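Local coordinates for protein predicted DNA-binding transcriptional regulator (Aliivibrio fischeri ES114, PDB 7DWO) that probably binds cis-regulatory DNA and controls transcription as a tetrameric regulator of the LysR family, at residues 46-51 against 58-63; 100-105 against 147-152. The protein carries 1 engineered substitution. All coordinates share one frame; numbering follows the deposited sequence.

Contact 1 (46-51 against 58-63)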
ATOM      1  N   GLY A  46      -3.329  25.839  11.364  1.00 59.57           N
ATOM      2  CA  GLY A  46      -2.034  26.239  11.874  1.00 53.44           C
ATOM      3  C   GLY A  46      -0.950  26.271  10.825  1.00 54.38           C
ATOM      4  O   GLY A  46       0.207  25.957  11.129  1.00 60.50           O
ATOM      5  N   ALA A  47      -1.289  26.643   9.591  1.00 51.65           N
ATOM      6  CA  ALA A  47      -0.341  26.609   8.489  1.00 51.77           C
ATOM      7  C   ALA A  47      -0.679  27.702   7.492  1.00 54.31           C
ATOM      8  O   ALA A  47      -1.851  27.918   7.175  1.00 60.74           O
ATOM      9  CB  ALA A  47      -0.360  25.250   7.783  1.00 50.01           C
ATOM     10  N   GLU A  48       0.350  28.380   6.993  1.00 51.45           N
ATOM     11  CA  GLU A  48       0.172  29.241   5.833  1.00 52.53           C
ATOM     12  C   GLU A  48       0.062  28.369   4.588  1.00 49.29           C
ATOM     13  O   GLU A  48       0.999  27.637   4.250  1.00 52.63           O
ATOM     14  CB  GLU A  48       1.330  30.227   5.703  1.00 57.91           C
ATOM     15  CG  GLU A  48       1.151  31.231   4.575  1.00 67.67           C
ATOM     16  CD  GLU A  48       2.378  32.091   4.353  1.00 82.87           C
ATOM     17  OE1 GLU A  48       3.481  31.672   4.759  1.00 86.58           O
ATOM     18  OE2 GLU A  48       2.238  33.190   3.773  1.00 89.52           O
ATOM     19  N   LEU A  49      -1.085  28.433   3.916  1.00 51.69           N
ATOM     20  CA  LEU A  49      -1.363  27.555   2.786  1.00 50.14           C
ATOM     21  C   LEU A  49      -0.996  28.159   1.440  1.00 55.03           C
ATOM     22  O   LEU A  49      -0.631  27.417   0.523  1.00 47.93           O
ATOM     23  CB  LEU A  49      -2.845  27.167   2.776  1.00 50.03           C
ATOM     24  CG  LEU A  49      -3.311  26.329   3.964  1.00 50.24           C
ATOM     25  CD1 LEU A  49      -4.817  26.126   3.931  1.00 48.79           C
ATOM     26  CD2 LEU A  49      -2.586  24.993   3.979  1.00 55.29           C
ATOM     27  N   VAL A  50      -1.085  29.480   1.291  1.00 52.38           N
ATOM     28  CA  VAL A  50      -0.806  30.134   0.019  1.00 59.56           C
ATOM     29  C   VAL A  50       0.252  31.208   0.225  1.00 60.06           C
ATOM     30  O   VAL A  50       0.417  31.747   1.323  1.00 57.29           O
ATOM     31  CB  VAL A  50      -2.080  30.742  -0.611  1.00 56.02           C
ATOM     32  CG1 VAL A  50      -3.110  29.654  -0.886  1.00 50.35           C
ATOM     33  CG2 VAL A  50      -2.659  31.824   0.289  1.00 53.00           C
ATOM     34  N   ASP A  51       0.977  31.510  -0.849  1.00 58.90           N
ATOM     35  CA  ASP A  51       1.978  32.573  -0.861  1.00 51.05           C
ATOM     36  C   ASP A  51       1.352  33.783  -1.544  1.00 58.72           C
ATOM     37  O   ASP A  51       1.207  33.814  -2.769  1.00 65.93           O
ATOM     38  CB  ASP A  51       3.248  32.119  -1.573  1.00 49.64           C
ATOM     39  CG  ASP A  51       4.316  33.198  -1.613  1.00 50.50           C
ATOM     40  OD1 ASP A  51       4.175  34.216  -0.901  1.00 58.13           O
ATOM     41  OD2 ASP A  51       5.300  33.032  -2.363  1.00 50.59           O
ATOM     42  N   GLU A  58       0.730  31.115  -5.659  1.00 67.64           N
ATOM     43  CA  GLU A  58       1.125  29.719  -5.602  1.00 62.92           C
ATOM     44  C   GLU A  58       0.815  29.155  -4.218  1.00 58.72           C
ATOM     45  O   GLU A  58       0.323  29.850  -3.328  1.00 67.89           O
ATOM     46  CB  GLU A  58       2.609  29.565  -5.942  1.00 61.99           C
ATOM     47  CG  GLU A  58       2.989  30.041  -7.334  1.00 65.84           C
ATOM     48  CD  GLU A  58       2.353  29.210  -8.430  1.00 73.04           C
ATOM     49  OE1 GLU A  58       2.051  28.023  -8.182  1.00 73.11           O
ATOM     50  OE2 GLU A  58       2.152  29.747  -9.539  1.00 80.29           O
ATOM     51  N   LEU A  59       1.113  27.876  -4.037  1.00 55.90           N
ATOM     52  CA  LEU A  59       0.907  27.202  -2.766  1.00 59.83           C
ATOM     53  C   LEU A  59       2.211  27.111  -1.983  1.00 55.37           C
ATOM     54  O   LEU A  59       3.310  27.130  -2.544  1.00 58.44           O
ATOM     55  CB  LEU A  59       0.330  25.800  -2.981  1.00 62.63           C
ATOM     56  CG  LEU A  59      -1.077  25.729  -3.572  1.00 62.78           C
ATOM     57  CD1 LEU A  59      -1.551  24.289  -3.661  1.00 60.90           C
ATOM     58  CD2 LEU A  59      -2.039  26.564  -2.745  1.00 70.01           C
ATOM     59  N   THR A  60       2.074  27.016  -0.668  1.00 48.35           N
ATOM     60  CA  THR A  60       3.207  26.776   0.209  1.00 52.35           C
ATOM     61  C   THR A  60       3.515  25.285   0.232  1.00 55.73           C
ATOM     62  O   THR A  60       2.734  24.471  -0.267  1.00 59.85           O
ATOM     63  CB  THR A  60       2.897  27.300   1.609  1.00 51.92           C
ATOM     64  OG1 THR A  60       1.833  26.531   2.184  1.00 52.80           O
ATOM     65  CG2 THR A  60       2.487  28.764   1.547  1.00 48.30           C
ATOM     66  N   PRO A  61       4.670  24.888   0.780  1.00 55.41           N
ATOM     67  CA  PRO A  61       4.919  23.446   0.948  1.00 47.17           C
ATOM     68  C   PRO A  61       3.827  22.740   1.733  1.00 47.31           C
ATOM     69  O   PRO A  61       3.435  21.624   1.373  1.00 55.42           O
ATOM     70  CB  PRO A  61       6.270  23.416   1.672  1.00 47.59           C
ATOM     71  CG  PRO A  61       6.958  24.645   1.188  1.00 55.02           C
ATOM     72  CD  PRO A  61       5.879  25.687   1.053  1.00 47.41           C
ATOM     73  N   SER A  62       3.314  23.365   2.794  1.00 49.35           N
ATOM     74  CA  SER A  62       2.163  22.797   3.487  1.00 53.10           C
ATOM     75  C   SER A  62       0.915  22.833   2.614  1.00 52.36           C
ATOM     76  O   SER A  62       0.088  21.915   2.679  1.00 47.46           O
ATOM     77  CB  SER A  62       1.913  23.545   4.796  1.00 48.29           C
ATOM     78  OG  SER A  62       3.029  23.437   5.663  1.00 58.42           O
ATOM     79  N   GLY A  63       0.769  23.878   1.796  1.00 47.21           N
ATOM     80  CA  GLY A  63      -0.419  24.004   0.970  1.00 47.17           C
ATOM     81  C   GLY A  63      -0.528  22.918  -0.084  1.00 48.54           C
ATOM     82  O   GLY A  63      -1.628  22.459  -0.396  1.00 54.54           O
TER

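Contact 2 (100-105 against 147-152)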
ATOM      1  N   ALA A 100     -23.518 -12.955  -2.122  1.00 49.99           N
ATOM      2  CA  ALA A 100     -23.068 -13.530  -3.380  1.00 37.52           C
ATOM      3  C   ALA A 100     -24.228 -13.535  -4.366  1.00 35.96           C
ATOM      4  O   ALA A 100     -25.376 -13.792  -3.993  1.00 48.67           O
ATOM      5  CB  ALA A 100     -22.538 -14.946  -3.161  1.00 30.22           C
ATOM      6  N   HIS A 101     -23.923 -13.235  -5.630  1.00 32.56           N
ATOM      7  CA  HIS A 101     -24.969 -12.993  -6.621  1.00 33.86           C
ATOM      8  C   HIS A 101     -25.934 -14.171  -6.712  1.00 46.43           C
ATOM      9  O   HIS A 101     -27.159 -13.993  -6.668  1.00 51.44           O
ATOM     10  CB  HIS A 101     -24.334 -12.702  -7.980  1.00 29.64           C
ATOM     11  CG  HIS A 101     -25.277 -12.107  -8.977  1.00 47.84           C
ATOM     12  ND1 HIS A 101     -25.283 -10.763  -9.283  1.00 52.68           N
ATOM     13  CD2 HIS A 101     -26.243 -12.672  -9.740  1.00 51.41           C
ATOM     14  CE1 HIS A 101     -26.213 -10.525 -10.192  1.00 54.51           C
ATOM     15  NE2 HIS A 101     -26.808 -11.665 -10.486  1.00 54.77           N
ATOM     16  N   SER A 102     -25.395 -15.388  -6.831  1.00 48.54           N
ATOM     17  CA  SER A 102     -26.244 -16.572  -6.927  1.00 48.39           C
ATOM     18  C   SER A 102     -27.068 -16.757  -5.661  1.00 45.47           C
ATOM     19  O   SER A 102     -28.278 -17.006  -5.725  1.00 62.50           O
ATOM     20  CB  SER A 102     -25.389 -17.810  -7.193  1.00 36.06           C
ATOM     21  OG  SER A 102     -24.398 -17.969  -6.193  1.00 35.13           O
ATOM     22  N   LEU A 103     -26.423 -16.649  -4.498  1.00 33.83           N
ATOM     23  CA  LEU A 103     -27.144 -16.774  -3.238  1.00 26.65           C
ATOM     24  C   LEU A 103     -28.224 -15.712  -3.120  1.00 37.70           C
ATOM     25  O   LEU A 103     -29.332 -15.995  -2.652  1.00 50.28           O
ATOM     26  CB  LEU A 103     -26.175 -16.679  -2.063  1.00 26.96           C
ATOM     27  CG  LEU A 103     -25.103 -17.763  -1.976  1.00 38.85           C
ATOM     28  CD1 LEU A 103     -24.277 -17.578  -0.715  1.00 37.41           C
ATOM     29  CD2 LEU A 103     -25.741 -19.142  -2.015  1.00 38.21           C
ATOM     30  N   ALA A 104     -27.921 -14.483  -3.537  1.00 41.34           N
ATOM     31  CA  ALA A 104     -28.911 -13.414  -3.490  1.00 40.75           C
ATOM     32  C   ALA A 104     -30.129 -13.768  -4.332  1.00 43.32           C
ATOM     33  O   ALA A 104     -31.258 -13.836  -3.826  1.00 49.01           O
ATOM     34  CB  ALA A 104     -28.285 -12.100  -3.963  1.00 34.11           C
ATOM     35  N   THR A 105     -29.907 -14.026  -5.625  1.00 40.00           N
ATOM     36  CA  THR A 105     -31.010 -14.330  -6.531  1.00 42.71           C
ATOM     37  C   THR A 105     -31.774 -15.577  -6.106  1.00 47.18           C
ATOM     38  O   THR A 105     -32.958 -15.718  -6.430  1.00 50.14           O
ATOM     39  CB  THR A 105     -30.485 -14.496  -7.957  1.00 38.18           C
ATOM     40  OG1 THR A 105     -29.392 -15.421  -7.958  1.00 37.52           O
ATOM     41  CG2 THR A 105     -30.010 -13.164  -8.512  1.00 28.46           C
ATOM     42  N   LEU A 147     -24.598 -12.710   3.166  1.00 41.50           N
ATOM     43  CA  LEU A 147     -24.979 -14.003   2.598  1.00 29.25           C
ATOM     44  C   LEU A 147     -23.827 -14.488   1.730  1.00 32.60           C
ATOM     45  O   LEU A 147     -23.659 -14.036   0.595  1.00 48.47           O
ATOM     46  CB  LEU A 147     -26.266 -13.888   1.792  1.00 29.80           C
ATOM     47  CG  LEU A 147     -27.515 -13.508   2.581  1.00 44.15           C
ATOM     48  CD1 LEU A 147     -28.756 -13.649   1.712  1.00 46.71           C
ATOM     49  CD2 LEU A 147     -27.614 -14.369   3.826  1.00 48.96           C
ATOM     50  N   ALA A 148     -23.026 -15.414   2.252  1.00 29.36           N
ATOM     51  CA  ALA A 148     -21.810 -15.808   1.553  1.00 33.53           C
ATOM     52  C   ALA A 148     -21.659 -17.320   1.622  1.00 38.00           C
ATOM     53  O   ALA A 148     -22.509 -18.023   2.171  1.00 43.59           O
ATOM     54  CB  ALA A 148     -20.583 -15.094   2.132  1.00 29.76           C
ATOM     55  N   PHE A 149     -20.575 -17.821   1.039  1.00 40.33           N
ATOM     56  CA  PHE A 149     -20.273 -19.242   1.071  1.00 44.55           C
ATOM     57  C   PHE A 149     -19.437 -19.559   2.311  1.00 49.21           C
ATOM     58  O   PHE A 149     -19.241 -18.716   3.190  1.00 48.69           O
ATOM     59  CB  PHE A 149     -19.562 -19.667  -0.212  1.00 38.71           C
ATOM     60  CG  PHE A 149     -20.455 -19.709  -1.417  1.00 47.63           C
ATOM     61  CD1 PHE A 149     -21.460 -20.658  -1.517  1.00 53.40           C
ATOM     62  CD2 PHE A 149     -20.283 -18.810  -2.456  1.00 46.93           C
ATOM     63  CE1 PHE A 149     -22.284 -20.702  -2.627  1.00 50.54           C
ATOM     64  CE2 PHE A 149     -21.103 -18.850  -3.569  1.00 54.08           C
ATOM     65  CZ  PHE A 149     -22.104 -19.798  -3.654  1.00 52.59           C
ATOM     66  N   ASP A 150     -18.935 -20.789   2.389  1.00 54.88           N
ATOM     67  CA  ASP A 150     -18.108 -21.194   3.516  1.00 52.32           C
ATOM     68  C   ASP A 150     -16.797 -20.418   3.507  1.00 52.59           C
ATOM     69  O   ASP A 150     -16.095 -20.371   2.491  1.00 57.90           O
ATOM     70  CB  ASP A 150     -17.840 -22.698   3.460  1.00 53.15           C
ATOM     71  CG  ASP A 150     -17.211 -23.227   4.733  1.00 56.26           C
ATOM     72  OD1 ASP A 150     -17.092 -22.457   5.708  1.00 54.27           O
ATOM     73  OD2 ASP A 150     -16.836 -24.419   4.757  1.00 60.33           O
ATOM     74  N   ASP A 151     -16.470 -19.805   4.641  1.00 51.22           N
ATOM     75  CA  ASP A 151     -15.269 -18.993   4.776  1.00 50.82           C
ATOM     76  C   ASP A 151     -14.679 -19.229   6.157  1.00 56.86           C
ATOM     77  O   ASP A 151     -15.393 -19.130   7.159  1.00 53.87           O
ATOM     78  CB  ASP A 151     -15.584 -17.507   4.570  1.00 51.00           C
ATOM     79  CG  ASP A 151     -14.340 -16.646   4.551  1.00 60.64           C
ATOM     80  OD1 ASP A 151     -13.674 -16.586   3.496  1.00 68.57           O
ATOM     81  OD2 ASP A 151     -14.028 -16.030   5.591  1.00 65.52           O
ATOM     82  N   ASP A 152     -13.380 -19.535   6.207  1.00 56.23           N
ATOM     83  CA  ASP A 152     -12.750 -19.890   7.475  1.00 50.95           C
ATOM     84  C   ASP A 152     -12.683 -18.708   8.436  1.00 56.63           C
ATOM     85  O   ASP A 152     -12.686 -18.907   9.656  1.00 68.30           O
ATOM     86  CB  ASP A 152     -11.350 -20.451   7.231  1.00 57.71           C
ATOM     87  CG  ASP A 152     -11.376 -21.823   6.590  1.00 62.83           C
ATOM     88  OD1 ASP A 152     -12.401 -22.526   6.724  1.00 58.70           O
ATOM     89  OD2 ASP A 152     -10.367 -22.201   5.957  1.00 69.68           O
TER

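Contact 1 (46-51 against 58-63)
T60 meets the backbone of E48 and L49. Its N-H points almost straight at L49 O, with T60 N 3.0 Å from that oxygen and an angle of 177° at the hydrogen. T60 OG1 also donates to E48 O, but the modelled bond is very short and its exact length is doubtful. With chi1 at 66°, OG1 sits between the backbone N and the carbonyl carbon. From there T60 OG1 accepts from G63 N at 2.9 Å, so T60 is the N-cap of the helix that follows. The methyl takes the other branch. T60 CG2 lies against the backbone, 3.6 Å from V50 C. The side chains of T60 and E48 cross at about a right angle, with E48 CG 4.1 Å from T60 CG2.

G63 has no side chain, and its CA comes within 3.4 Å of L49 O in a CA-H...O contact. Further along, D51 N donates to E58 O at 3.1 Å. V50 and L59 form an antiparallel non-hydrogen-bonded pair. Their side chains diverge at the base, yet V50 CG1 and L59 CD2 touch at 3.8 Å. At the other end A47 CB packs on S62 CB.

E42 holds L49 N through its carboxylate. D51 OD2 bonds Y120 OH of the second subunit. The two short strands fit the wing of a winged helix-turn-helix domain. V50, L49 and L59 pack on F11 of helix 5-17, and L49 also reaches L41 of helix 31-45 and F66. Beyond T60 the chain runs straight into the long helix 61-90.

Contact 2 (100-105 against 147-152)
A100 and L103, at the start of helix 101-113, pack on L147, A148 and F149 at the end of strand 145-149. The contact sits in the periplasmic-binding-protein-like domain of the LysR family. Strand 94-99 runs parallel to strand 145-149 and leads into helix 101-113. The contact thus lies at the C-terminal ends of neighbouring strands, consistent with the side of the cleft where LysR-family regulators take effectors. The short axes of 101-105 and 147-149 approach to 7.9 Å at an angle of 131°.

One backbone bond crosses the gap. A100 N donates to L147 O at 2.9 Å. A98 of the preceding strand also bonds the backbone of L147, so A100 extends that pairing up to the N-cap of the helix.

The rest is mostly apolar and centres on the F149 ring. L103 CD1 stands over the middle of one face, 4.1 Å from the centroid and 8° off the normal, a CH-pi contact. L103 CD2 reaches F149 CE1 at 3.8 Å. CD1 also lies by A148 O. F149 has CG anti to its carbonyl carbon (chi1 -73°), and this brings the end of the ring back to the helix although its CB does not point there. A100 CB touches F149 CE2 at 4.2 Å. S102 OG comes obliquely to F149 CZ and is hydrogen-bonded to Y243 OH.

Y243 and Y268 touch both F149 and L103. The chemistry is that of a ring with a leucine over one face and a tyrosine, Y201, stacked on it. Apart from the backbone bond the contact is largely apolar, with no salt bridge between the segments.

Overall arrangement
The contacts lie in different regions of the chain, with centres about 50 Å apart, and share no strand or helix. Contact 1 is in the DNA-binding region, far from the centre of the chain. It is nevertheless mostly buried, because helices and a second subunit pack around it. Contact 2 is about 11 Å from the chain centre and is only partly buried. Contact 1 relies on backbone and threonine bonds that tie the hairpin strands together and join the cap residue to the loop before the first strand. Contact 2 rests on ring packing with one backbone bond. T60 caps a helix and binds across contact 1. In contact 2 the D151 cap lies away from the touching residues, and A100 bonds across by its backbone N.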